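Local coordinates for CBS domain-containing predicted protein TM0935 (PDB 1O50) that is of unknown function but, as a tandem CBS-domain protein, probably acts as a regulatory module that senses a small ligand such as an adenosine derivative, at residues Pro34-Glu37 with Ile38-Ile42; Leu93-Asn97 with Ala98-Met102; Ala117-Leu120 with Met121-Asn125; Val131-Glu134 with Lys135-Val139; Asp141-Ser144 with Leu145-Leu148. All coordinates share one frame; numbering follows the deposited sequence.

Contact 1: Pro34-Glu37 with Ile38-Ile42; sequences PIEE and IVDRI
Glu37 stands straight out from the helix, CG anti to the backbone N (chi1 -175°) and the chain extended beyond it, whereas Arg41, one turn on, sets out with CG beside its own N (chi1 -64°) and bends at the next two torsions. Both sit in the opening turns of helix 35-44, the helix of a beta-alpha-beta unit in the first CBS domain, with Pro34 at the N-cap position. The two charged ends stay 5.6 Å apart, Glu37 OE2 to Arg41 NH1, too far for a direct pair, and water 1 bridges them. It donates to Glu37 OE2 at 2.9 Å and accepts from Arg41 NH1 at 3.0 Å, in the guanidinium plane and at its edge. NH1 also bonds Val28 O, which ties the arginine to the preceding strand. Four successive i to i+4 backbone bonds build the helix here, from Ile38 N to Pro34 O up to Arg41 N to Glu37 O, the last being nearly straight at 171°. Another side carries Ile35 and Val39, which lie on Leu68 and on Trp152 of the second subunit, while Ile38 packs on Val51 and Ala98. Along the acidic edge, Glu36 OE2 and Asp40 OD1 stay 4.8 Å apart and both form salt bridges with Lys153 of the second subunit, whose charge probably makes their closeness tolerable. Asp40 curls back over its own turn, bringing its CG to 3.3 Å from Glu36 O.

Contact 2: Leu93-Asn97 with Ala98-Met102; sequences LIAKN and ASEIM
Glu100 stretches out from the first turn of the short, weakly bonded helix 98-101 and lays its carboxylate against the backbone of the loop at Ile94-Lys96, while Asn97 N-caps the same helix. The acid is turned to meet consecutive amide N-H groups. OE2 is used on its syn side and gripped twice, by Ala95 N at 2.8 Å and Ile94 N at 3.2 Å, the two donors arriving from opposite faces of the carboxylate plane. OE1 takes a strongly bent, weak bond from Lys96 N. Several N-H groups around one carboxylate would probably favour its ionised form and hold the loop in its curl. Asn97 points its amide the other way along the chain, with CG lodged between the backbone N and the carbonyl carbon (chi1 65°). From there OD1 receives Ser99 OG at 2.9 Å, from above the amide carbonyl plane, and a weak capping bond from Glu100 N at 3.4 Å. Lys96 leads away to a salt bridge with Glu156 of the second subunit. The apolar side chains join this turn to helices 65-77 and 35-44: Leu93 slants across Ile101, its CD2 at 3.8 Å from Ile101 CG2.

Contact 3: Ala117-Leu120 with Met121-Asn125; sequences ALKL and MIDNN
Leu120 O is gripped twice by Asn124, through side-chain ND2 at 2.9 Å and backbone N at 3.1 Å. The amide folds back beside its own N (chi1 -69°) and runs alongside Leu120, which puts the carbonyl oxygen almost in the plane of the asparagine amide, 6° out of it. The ND2 bond fixes the rotation of the amide, while the backbone N makes the ordinary helical bond to the same oxygen. One residue earlier, Lys119 crosses Asp123 at a slant, its chain reaching out straight and bending only at the final torsion. Their salt bridge is weak, Lys119 NZ standing 3.4 Å from Asp123 OD2. Water 2 reinforces it, accepting from Lys119 NZ at 2.6 Å and donating to Asp123 OD1 at 3.0 Å. Phe79 of the second subunit packs on both residues. On the buried face Met121 reaches Met129, Leu142 and Ile147, and its backbone N bonds Ala117 O at 3.0 Å. Beyond Asn124 the chain leaves the helix at Asn125, whose side chain pairs with Asn125 of the second subunit at the dimer interface. The positive phi of Asn125, with two bonds back into the final turn of helix 114-124, marks the ending as a Schellman motif.

Contact 4: Val131-Glu134 with Lys135-Val139; sequences VVDE and KGEIV
Asp133 and Glu137 close the turn of a beta hairpin through both backbone and side chain, and the contact runs from a compact strand end to a polar tip. On the compact side the strands 128-132 and 138-143 begin to pair: Val139 N gives a nearly straight bond to Val131 O at 2.9 Å, Asp133 N bonds Glu137 O at 3.0 Å, and between them Val132 and Ile138 form an antiparallel non-hydrogen-bonded pair. These two share one face of the sheet and both lie on Leu59 of strand 58-64. Val131 and Val139 cross at about a right angle, CG1 to CG2 4.2 Å, and Val139 CG2 comes within 3.2 Å of Val131 O. The tip is organised by the Asp133 carboxylate. A chi1 of 63° turns OD1 into the loop, where it accepts from Lys135 N at 3.0 Å, an Asx turn, and from Glu137 N at 3.1 Å; the donors stand out of the carboxylate plane, on opposite faces of it. Gly136 passes through positive phi between them. Exposed Glu134 and Lys135 form the solvent side. Here Lys135 NZ makes a salt bridge to Asp133 OD2 at 3.2 Å, while Glu137 OE1 sits 4.2 Å from the same OD2. Water 3 donates to both acidic oxygens, and Glu137 OE2 has a long, weak ion pair with Lys58. The lysines and the water thus probably offset the repulsion between two neighbouring acids, while the two amide N-H groups should favour a charged Asp133.

Contact 5: Asp141-Ser144 with Leu145-Leu148; sequences DLNS and LEIL
Asn143 and Glu146 exchange bonds in a capping box built at the very point where a strand becomes a helix, and with every residue of the contact buried. Asn143 OD1 accepts from Glu146 N at 3.0 Å, almost straight off its carbonyl, and Glu146 OE1 returns the favour to Asn143 N at 3.2 Å, this donor standing 35° above the carboxylate plane. Two torsions make the loop possible: chi1 of Asn143, at 75°, tips OD1 over the helix start, and Glu146 runs back extended from a CG beside its own N. The second oxygen, Glu146 OE2, bonds Ile22 N in the N-terminal region. Leucines shield the polar ring: Leu142 CD1 approaches Glu146 OE1 to 3.6 Å, and Leu145 CG lies 3.9 Å from Asn143 ND2. Leu142 and Ile147 also press on helix 114-124, through Met121. Behind a weak first bond from Ile147 N to Asn143 O, Leu148 N bonds Ser144 O at 3.0 Å, while Ser144 OG bonds Gln127 OE1. Leu145 and Leu148 touch Pro46 and Ser72 of the second subunit. Many CBS domains carry a Ser/Thr and, three residues on, an acid at this step, often binding nucleotides; by spacing Asn143 and Glu146 probably hold those places, though no ligand role is established here. One carboxylate oxygen closes the capping box on Asn143 N and the other holds Ile22 N, so backbone N-H groups and the helix start meet the buried acid and would probably favour its ionised form.

Contact 5 is wholly buried, whereas contacts 1 to 4 each have an exposed side. Contacts 1 and 2 touch directly: Ile38 packs on Ala98, and Ile35 meets Ile101 and Lys96, so the two cover one end of the chain. Contacts 3 and 5 likewise share the core of the second CBS domain through Met121 and Ile147, and lie on the opposite side of the chain's centre from contact 1. Contacts 4 and 5 occupy the two ends of strand 138-143. Water bridges opposite charges in contacts 1 and 3 but two acids in contact 4; side-chain caps begin the helices of contacts 2 and 5. All but contact 4 meet the second subunit.

Contact 1: Pro34-Glu37 with Ile38-Ile42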
loop_
_atom_site.group_PDB
_atom_site.type_symbol
_atom_site.label_atom_id
_atom_site.label_comp_id
_atom_site.label_asym_id
_atom_site.label_seq_id
_atom_site.Cartn_x
_atom_site.Cartn_y
_atom_site.Cartn_z
ATOM N N PRO A 34 -9.635 10.246 16.787
ATOM C CA PRO A 34 -10.051 8.861 16.921
ATOM C C PRO A 34 -9.720 8.012 15.699
ATOM O O PRO A 34 -9.756 8.469 14.589
ATOM C CB PRO A 34 -11.567 8.971 17.107
ATOM C CG PRO A 34 -11.767 10.335 17.641
ATOM C CD PRO A 34 -10.781 11.174 16.889
ATOM N N ILE A 35 -9.430 6.738 15.929
ATOM C CA ILE A 35 -8.989 5.867 14.863
ATOM C C ILE A 35 -10.088 5.734 13.855
ATOM O O ILE A 35 -9.827 5.722 12.643
ATOM C CB ILE A 35 -8.565 4.521 15.438
ATOM C CG1 ILE A 35 -7.259 4.725 16.212
ATOM C CG2 ILE A 35 -8.397 3.481 14.335
ATOM C CD1 ILE A 35 -6.765 3.483 17.003
ATOM N N GLU A 36 -11.334 5.695 14.317
ATOM C CA GLU A 36 -12.454 5.656 13.359
ATOM C C GLU A 36 -12.409 6.890 12.398
ATOM O O GLU A 36 -12.652 6.765 11.200
ATOM C CB GLU A 36 -13.780 5.548 14.081
ATOM C CG GLU A 36 -14.922 5.362 13.083
ATOM C CD GLU A 36 -16.336 5.223 13.653
ATOM O OE1 GLU A 36 -16.509 4.989 14.841
ATOM O OE2 GLU A 36 -17.324 5.331 12.866
ATOM N N GLU A 37 -12.048 8.064 12.896
ATOM C CA GLU A 37 -11.970 9.253 12.008
ATOM C C GLU A 37 -10.771 9.127 11.054
ATOM O O GLU A 37 -10.778 9.589 9.949
ATOM C CB GLU A 37 -11.874 10.509 12.823
ATOM C CG GLU A 37 -11.913 11.794 11.999
ATOM C CD GLU A 37 -11.808 13.046 12.866
ATOM O OE1 GLU A 37 -12.123 12.961 14.085
ATOM O OE2 GLU A 37 -11.411 14.122 12.316
ATOM N N ILE A 38 -9.719 8.457 11.487
ATOM C CA ILE A 38 -8.567 8.223 10.614
ATOM C C ILE A 38 -8.963 7.357 9.461
ATOM O O ILE A 38 -8.652 7.671 8.308
ATOM C CB ILE A 38 -7.412 7.566 11.397
ATOM C CG1 ILE A 38 -6.964 8.561 12.435
ATOM C CG2 ILE A 38 -6.287 7.198 10.429
ATOM C CD1 ILE A 38 -5.846 8.117 13.405
ATOM N N VAL A 39 -9.726 6.300 9.757
ATOM C CA VAL A 39 -10.319 5.468 8.733
ATOM C C VAL A 39 -11.238 6.270 7.800
ATOM O O VAL A 39 -11.178 6.120 6.578
ATOM C CB VAL A 39 -11.020 4.240 9.405
ATOM C CG1 VAL A 39 -11.769 3.466 8.435
ATOM C CG2 VAL A 39 -9.998 3.350 10.089
ATOM N N ASP A 40 -12.101 7.113 8.335
ATOM C CA ASP A 40 -12.944 7.946 7.467
ATOM C C ASP A 40 -12.100 8.785 6.480
ATOM O O ASP A 40 -12.436 8.884 5.315
ATOM C CB ASP A 40 -13.819 8.904 8.263
ATOM C CG ASP A 40 -14.832 8.207 9.177
ATOM O OD1 ASP A 40 -15.361 7.113 8.836
ATOM O OD2 ASP A 40 -15.191 8.773 10.239
ATOM N N ARG A 41 -11.036 9.434 6.967
ATOM C CA ARG A 41 -10.081 10.178 6.123
ATOM C C ARG A 41 -9.430 9.327 5.045
ATOM O O ARG A 41 -9.265 9.764 3.930
ATOM C CB ARG A 41 -8.966 10.810 6.971
ATOM C CG ARG A 41 -9.436 11.905 7.987
ATOM C CD ARG A 41 -9.964 13.157 7.396
ATOM N NE ARG A 41 -9.010 13.872 6.519
ATOM C CZ ARG A 41 -7.988 14.670 6.907
ATOM N NH1 ARG A 41 -7.700 14.876 8.196
ATOM N NH2 ARG A 41 -7.242 15.267 5.974
ATOM N N ILE A 42 -9.049 8.092 5.364
ATOM C CA ILE A 42 -8.454 7.231 4.355
ATOM C C ILE A 42 -9.495 6.859 3.296
ATOM O O ILE A 42 -9.182 6.871 2.105
ATOM C CB ILE A 42 -7.854 5.963 4.978
ATOM C CG1 ILE A 42 -6.683 6.313 5.927
ATOM C CG2 ILE A 42 -7.353 5.042 3.873
ATOM C CD1 ILE A 42 -6.280 5.211 6.867
HETATM O O HOH W 1 -9.018 14.668 10.829
#

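Contact 2: Leu93-Asn97 with Ala98-Met102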
loop_
_atom_site.group_PDB
_atom_site.type_symbol
_atom_site.label_atom_id
_atom_site.label_comp_id
_atom_site.label_asym_id
_atom_site.label_seq_id
_atom_site.Cartn_x
_atom_site.Cartn_y
_atom_site.Cartn_z
ATOM N N LEU A 93 -5.487 -1.072 23.050
ATOM C CA LEU A 93 -5.993 0.252 22.767
ATOM C C LEU A 93 -6.956 0.673 23.884
ATOM O O LEU A 93 -7.789 -0.117 24.319
ATOM C CB LEU A 93 -6.686 0.280 21.418
ATOM C CG LEU A 93 -5.792 -0.041 20.221
ATOM C CD1 LEU A 93 -6.654 -0.079 18.988
ATOM C CD2 LEU A 93 -4.678 0.995 20.083
ATOM N N ILE A 94 -6.814 1.920 24.340
ATOM C CA ILE A 94 -7.666 2.497 25.383
ATOM C C ILE A 94 -8.459 3.721 24.846
ATOM O O ILE A 94 -9.691 3.688 24.759
ATOM C CB ILE A 94 -6.778 2.871 26.619
ATOM C CG1 ILE A 94 -5.930 1.666 27.072
ATOM C CG2 ILE A 94 -7.606 3.398 27.772
ATOM C CD1 ILE A 94 -6.679 0.608 27.842
ATOM N N ALA A 95 -7.754 4.788 24.484
ATOM C CA ALA A 95 -8.367 5.984 23.863
ATOM C C ALA A 95 -8.813 5.719 22.414
ATOM O O ALA A 95 -9.781 6.337 21.906
ATOM C CB ALA A 95 -7.377 7.165 23.935
ATOM N N LYS A 96 -8.174 4.728 21.774
ATOM C CA LYS A 96 -8.318 4.459 20.353
ATOM C C LYS A 96 -8.131 5.746 19.526
ATOM O O LYS A 96 -9.027 6.222 18.850
ATOM C CB LYS A 96 -9.658 3.758 20.098
ATOM C CG LYS A 96 -9.766 2.397 20.851
ATOM C CD LYS A 96 -11.177 2.151 21.392
ATOM C CE LYS A 96 -11.161 0.949 22.314
ATOM N NZ LYS A 96 -12.529 0.580 22.821
ATOM N N ASN A 97 -6.957 6.331 19.619
ATOM C CA ASN A 97 -6.664 7.529 18.848
ATOM C C ASN A 97 -5.291 7.444 18.144
ATOM O O ASN A 97 -4.543 6.477 18.325
ATOM C CB ASN A 97 -6.852 8.801 19.690
ATOM C CG ASN A 97 -5.864 8.919 20.880
ATOM O OD1 ASN A 97 -4.734 8.453 20.843
ATOM N ND2 ASN A 97 -6.297 9.613 21.902
ATOM N N ALA A 98 -4.995 8.445 17.326
ATOM C CA ALA A 98 -3.725 8.517 16.632
ATOM C C ALA A 98 -2.509 8.400 17.543
ATOM O O ALA A 98 -1.557 7.691 17.206
ATOM C CB ALA A 98 -3.648 9.841 15.877
ATOM N N SER A 99 -2.489 9.071 18.686
ATOM C CA SER A 99 -1.257 9.045 19.513
ATOM C C SER A 99 -0.869 7.677 20.098
ATOM O O SER A 99 0.292 7.461 20.492
ATOM C CB SER A 99 -1.289 10.106 20.623
ATOM O OG SER A 99 -2.316 9.861 21.533
ATOM N N GLU A 100 -1.841 6.783 20.216
ATOM C CA GLU A 100 -1.603 5.438 20.734
ATOM C C GLU A 100 -0.956 4.533 19.716
ATOM O O GLU A 100 -0.300 3.534 20.100
ATOM C CB GLU A 100 -2.933 4.780 21.131
ATOM C CG GLU A 100 -3.562 5.318 22.393
ATOM C CD GLU A 100 -4.808 4.553 22.859
ATOM O OE1 GLU A 100 -5.635 4.071 22.021
ATOM O OE2 GLU A 100 -4.993 4.523 24.100
ATOM N N ILE A 101 -1.226 4.798 18.435
ATOM C CA ILE A 101 -0.653 4.016 17.326
ATOM C C ILE A 101 0.430 4.676 16.425
ATOM O O ILE A 101 1.021 3.973 15.614
ATOM C CB ILE A 101 -1.780 3.422 16.448
ATOM C CG1 ILE A 101 -2.639 4.470 15.780
ATOM C CG2 ILE A 101 -2.649 2.560 17.314
ATOM C CD1 ILE A 101 -3.493 3.901 14.615
ATOM N N MET A 102 0.689 5.980 16.548
ATOM C CA MET A 102 1.601 6.656 15.632
ATOM C C MET A 102 3.017 6.147 15.824
ATOM O O MET A 102 3.371 5.741 16.904
ATOM C CB MET A 102 1.523 8.166 15.792
ATOM C CG MET A 102 1.978 8.746 17.098
ATOM S SD MET A 102 1.638 10.511 17.125
ATOM C CE MET A 102 2.778 11.020 18.379
#

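Contact 3: Ala117-Leu120 with Met121-Asn125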
loop_
_atom_site.group_PDB
_atom_site.type_symbol
_atom_site.label_atom_id
_atom_site.label_comp_id
_atom_site.label_asym_id
_atom_site.label_seq_id
_atom_site.Cartn_x
_atom_site.Cartn_y
_atom_site.Cartn_z
ATOM N N ALA A 117 15.213 7.919 -0.927
ATOM C CA ALA A 117 13.778 7.859 -0.647
ATOM C C ALA A 117 13.142 6.469 -0.891
ATOM O O ALA A 117 12.258 6.032 -0.141
ATOM C CB ALA A 117 13.063 8.901 -1.454
ATOM N N LEU A 118 13.576 5.795 -1.957
ATOM C CA LEU A 118 13.138 4.433 -2.286
ATOM C C LEU A 118 13.676 3.475 -1.239
ATOM O O LEU A 118 12.979 2.557 -0.828
ATOM C CB LEU A 118 13.615 4.033 -3.709
ATOM C CG LEU A 118 13.325 2.587 -4.177
ATOM C CD1 LEU A 118 13.150 2.469 -5.673
ATOM C CD2 LEU A 118 14.442 1.613 -3.737
ATOM N N LYS A 119 14.907 3.674 -0.803
ATOM C CA LYS A 119 15.501 2.836 0.232
ATOM C C LYS A 119 14.713 2.940 1.528
ATOM O O LYS A 119 14.446 1.947 2.169
ATOM C CB LYS A 119 16.951 3.216 0.486
ATOM C CG LYS A 119 17.603 2.430 1.610
ATOM C CD LYS A 119 18.998 2.967 1.960
ATOM C CE LYS A 119 19.540 2.330 3.238
ATOM N NZ LYS A 119 19.966 0.914 3.032
ATOM N N LEU A 120 14.346 4.160 1.892
ATOM C CA LEU A 120 13.526 4.428 3.080
ATOM C C LEU A 120 12.185 3.742 2.998
ATOM O O LEU A 120 11.730 3.144 3.956
ATOM C CB LEU A 120 13.294 5.949 3.245
ATOM C CG LEU A 120 14.502 6.739 3.759
ATOM C CD1 LEU A 120 14.183 8.238 3.667
ATOM C CD2 LEU A 120 14.884 6.353 5.189
ATOM N N MET A 121 11.524 3.866 1.864
ATOM C CA MET A 121 10.268 3.208 1.686
ATOM C C MET A 121 10.396 1.736 1.916
ATOM O O MET A 121 9.636 1.154 2.674
ATOM C CB MET A 121 9.737 3.434 0.294
ATOM C CG MET A 121 9.153 4.789 0.119
ATOM S SD MET A 121 8.200 4.947 -1.365
ATOM C CE MET A 121 8.093 6.681 -1.314
ATOM N N ILE A 122 11.360 1.133 1.249
ATOM C CA ILE A 122 11.541 -0.312 1.354
ATOM C C ILE A 122 11.924 -0.773 2.763
ATOM O O ILE A 122 11.307 -1.700 3.306
ATOM C CB ILE A 122 12.531 -0.802 0.294
ATOM C CG1 ILE A 122 11.877 -0.691 -1.095
ATOM C CG2 ILE A 122 12.864 -2.279 0.554
ATOM C CD1 ILE A 122 12.851 -0.735 -2.276
ATOM N N ASP A 123 12.952 -0.155 3.347
ATOM C CA ASP A 123 13.432 -0.526 4.679
ATOM C C ASP A 123 12.350 -0.432 5.780
ATOM O O ASP A 123 12.328 -1.242 6.695
ATOM C CB ASP A 123 14.624 0.364 5.092
ATOM C CG ASP A 123 15.910 0.045 4.356
ATOM O OD1 ASP A 123 15.998 -0.900 3.545
ATOM O OD2 ASP A 123 16.928 0.695 4.566
ATOM N N ASN A 124 11.475 0.569 5.673
ATOM C CA ASN A 124 10.407 0.863 6.637
ATOM C C ASN A 124 9.050 0.309 6.203
ATOM O O ASN A 124 8.022 0.447 6.888
ATOM C CB ASN A 124 10.319 2.387 6.801
ATOM C CG ASN A 124 11.530 2.955 7.520
ATOM O OD1 ASN A 124 11.634 2.833 8.732
ATOM N ND2 ASN A 124 12.479 3.522 6.767
ATOM N N ASN A 125 9.045 -0.334 5.054
ATOM C CA ASN A 125 7.846 -0.922 4.512
ATOM C C ASN A 125 6.683 0.052 4.498
ATOM O O ASN A 125 5.582 -0.264 4.979
ATOM C CB ASN A 125 7.444 -2.218 5.233
ATOM C CG ASN A 125 6.212 -2.876 4.563
ATOM O OD1 ASN A 125 6.101 -2.815 3.348
ATOM N ND2 ASN A 125 5.296 -3.484 5.345
HETATM O O HOH W 2 18.922 -1.379 3.671
#

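Contact 4: Val131-Glu134 with Lys135-Val139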
loop_
_atom_site.group_PDB
_atom_site.type_symbol
_atom_site.label_atom_id
_atom_site.label_comp_id
_atom_site.label_asym_id
_atom_site.label_seq_id
_atom_site.Cartn_x
_atom_site.Cartn_y
_atom_site.Cartn_z
ATOM N N VAL A 131 7.260 15.275 2.695
ATOM C CA VAL A 131 8.448 16.053 2.401
ATOM C C VAL A 131 8.399 17.241 3.345
ATOM O O VAL A 131 7.406 17.952 3.406
ATOM C CB VAL A 131 8.470 16.515 0.923
ATOM C CG1 VAL A 131 9.743 17.242 0.607
ATOM C CG2 VAL A 131 8.246 15.290 -0.017
ATOM N N VAL A 132 9.464 17.435 4.105
ATOM C CA VAL A 132 9.454 18.415 5.165
ATOM C C VAL A 132 10.537 19.448 4.912
ATOM O O VAL A 132 11.515 19.183 4.210
ATOM C CB VAL A 132 9.641 17.778 6.586
ATOM C CG1 VAL A 132 8.593 16.702 6.850
ATOM C CG2 VAL A 132 11.062 17.214 6.795
ATOM N N ASP A 133 10.347 20.625 5.491
ATOM C CA ASP A 133 11.349 21.666 5.431
ATOM C C ASP A 133 12.239 21.483 6.645
ATOM O O ASP A 133 12.245 20.410 7.243
ATOM C CB ASP A 133 10.705 23.057 5.331
ATOM C CG ASP A 133 9.855 23.437 6.548
ATOM O OD1 ASP A 133 9.905 22.758 7.600
ATOM O OD2 ASP A 133 9.104 24.436 6.521
ATOM N N GLU A 134 12.995 22.506 7.017
ATOM C CA GLU A 134 14.014 22.325 8.037
ATOM C C GLU A 134 13.508 22.570 9.442
ATOM O O GLU A 134 14.285 22.504 10.387
ATOM C CB GLU A 134 15.217 23.235 7.773
ATOM C CG GLU A 134 16.533 22.512 8.023
ATOM C CD GLU A 134 16.896 21.558 6.890
ATOM O OE1 GLU A 134 16.491 20.372 6.921
ATOM O OE2 GLU A 134 17.593 22.010 5.960
ATOM N N LYS A 135 12.217 22.860 9.577
ATOM C CA LYS A 135 11.620 23.119 10.885
ATOM C C LYS A 135 10.475 22.156 11.150
ATOM O O LYS A 135 9.545 22.460 11.894
ATOM C CB LYS A 135 11.188 24.592 11.019
ATOM C CG LYS A 135 10.229 25.119 9.947
ATOM C CD LYS A 135 10.076 26.643 10.097
ATOM C CE LYS A 135 8.978 27.225 9.203
ATOM N NZ LYS A 135 9.392 27.365 7.776
ATOM N N GLY A 136 10.566 20.977 10.545
ATOM C CA GLY A 136 9.636 19.897 10.817
ATOM C C GLY A 136 8.235 20.075 10.252
ATOM O O GLY A 136 7.294 19.404 10.702
ATOM N N GLU A 137 8.092 20.925 9.242
ATOM C CA GLU A 137 6.784 21.234 8.668
ATOM C C GLU A 137 6.605 20.627 7.294
ATOM O O GLU A 137 7.540 20.562 6.508
ATOM C CB GLU A 137 6.566 22.743 8.632
ATOM C CG GLU A 137 6.576 23.337 10.032
ATOM C CD GLU A 137 6.109 24.783 10.102
ATOM O OE1 GLU A 137 5.812 25.375 9.035
ATOM O OE2 GLU A 137 6.053 25.322 11.237
ATOM N N ILE A 138 5.387 20.174 7.025
ATOM C CA ILE A 138 5.051 19.497 5.772
ATOM C C ILE A 138 4.881 20.482 4.605
ATOM O O ILE A 138 4.058 21.395 4.657
ATOM C CB ILE A 138 3.805 18.591 5.943
ATOM C CG1 ILE A 138 4.069 17.550 7.025
ATOM C CG2 ILE A 138 3.442 17.876 4.608
ATOM C CD1 ILE A 138 2.879 16.686 7.341
ATOM N N VAL A 139 5.697 20.283 3.571
ATOM C CA VAL A 139 5.709 21.142 2.391
ATOM C C VAL A 139 5.343 20.385 1.103
ATOM O O VAL A 139 5.170 20.983 0.055
ATOM C CB VAL A 139 7.088 21.833 2.223
ATOM C CG1 VAL A 139 7.327 22.869 3.357
ATOM C CG2 VAL A 139 8.203 20.804 2.180
HETATM O O HOH W 3 6.488 25.725 6.152
#

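Contact 5: Asp141-Ser144 with Leu145-Leu148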
loop_
_atom_site.group_PDB
_atom_site.type_symbol
_atom_site.label_atom_id
_atom_site.label_comp_id
_atom_site.label_asym_id
_atom_site.label_seq_id
_atom_site.Cartn_x
_atom_site.Cartn_y
_atom_site.Cartn_z
ATOM N N ASP A 141 4.508 15.925 -0.573
ATOM C CA ASP A 141 4.237 14.502 -0.332
ATOM C C ASP A 141 4.926 13.621 -1.401
ATOM O O ASP A 141 5.145 14.043 -2.534
ATOM C CB ASP A 141 2.698 14.318 -0.369
ATOM C CG ASP A 141 2.219 13.122 0.364
ATOM O OD1 ASP A 141 2.891 12.674 1.327
ATOM O OD2 ASP A 141 1.177 12.532 -0.005
ATOM N N LEU A 142 5.250 12.385 -1.051
ATOM C CA LEU A 142 5.857 11.457 -2.006
ATOM C C LEU A 142 5.260 10.095 -1.857
ATOM O O LEU A 142 5.192 9.642 -0.760
ATOM C CB LEU A 142 7.367 11.354 -1.738
ATOM C CG LEU A 142 8.192 10.487 -2.691
ATOM C CD1 LEU A 142 8.194 11.016 -4.109
ATOM C CD2 LEU A 142 9.614 10.374 -2.191
ATOM N N ASN A 143 4.851 9.430 -2.934
ATOM C CA ASN A 143 4.448 8.023 -2.833
ATOM C C ASN A 143 5.154 7.111 -3.786
ATOM O O ASN A 143 5.862 7.538 -4.679
ATOM C CB ASN A 143 2.902 7.864 -2.900
ATOM C CG ASN A 143 2.310 8.046 -4.277
ATOM O OD1 ASN A 143 3.006 8.224 -5.274
ATOM N ND2 ASN A 143 0.992 7.972 -4.349
ATOM N N SER A 144 5.006 5.809 -3.549
ATOM C CA SER A 144 5.631 4.814 -4.394
ATOM C C SER A 144 5.247 4.930 -5.879
ATOM O O SER A 144 6.033 4.639 -6.751
ATOM C CB SER A 144 5.297 3.408 -3.861
ATOM O OG SER A 144 3.902 3.164 -3.839
ATOM N N LEU A 145 4.044 5.405 -6.173
ATOM C CA LEU A 145 3.600 5.442 -7.532
ATOM C C LEU A 145 4.371 6.516 -8.304
ATOM O O LEU A 145 4.660 6.347 -9.477
ATOM C CB LEU A 145 2.084 5.706 -7.602
ATOM C CG LEU A 145 1.145 4.863 -6.716
ATOM C CD1 LEU A 145 -0.298 5.123 -7.146
ATOM C CD2 LEU A 145 1.462 3.390 -6.735
ATOM N N GLU A 146 4.673 7.629 -7.641
ATOM C CA GLU A 146 5.493 8.674 -8.243
ATOM C C GLU A 146 6.893 8.188 -8.612
ATOM O O GLU A 146 7.417 8.553 -9.655
ATOM C CB GLU A 146 5.554 9.871 -7.323
ATOM C CG GLU A 146 4.210 10.569 -7.276
ATOM C CD GLU A 146 4.191 11.704 -6.288
ATOM O OE1 GLU A 146 4.820 11.592 -5.229
ATOM O OE2 GLU A 146 3.545 12.711 -6.596
ATOM N N ILE A 147 7.489 7.386 -7.743
ATOM C CA ILE A 147 8.797 6.794 -7.987
ATOM C C ILE A 147 8.716 5.857 -9.167
ATOM O O ILE A 147 9.573 5.902 -10.040
ATOM C CB ILE A 147 9.352 6.110 -6.729
ATOM C CG1 ILE A 147 9.592 7.136 -5.625
ATOM C CG2 ILE A 147 10.697 5.418 -6.999
ATOM C CD1 ILE A 147 10.199 6.580 -4.392
ATOM N N LEU A 148 7.672 5.035 -9.218
ATOM C CA LEU A 148 7.483 4.124 -10.331
ATOM C C LEU A 148 7.303 4.840 -11.657
ATOM O O LEU A 148 7.874 4.425 -12.657
ATOM C CB LEU A 148 6.312 3.171 -10.095
ATOM C CG LEU A 148 6.596 2.146 -8.991
ATOM C CD1 LEU A 148 5.318 1.340 -8.631
ATOM C CD2 LEU A 148 7.761 1.176 -9.321
#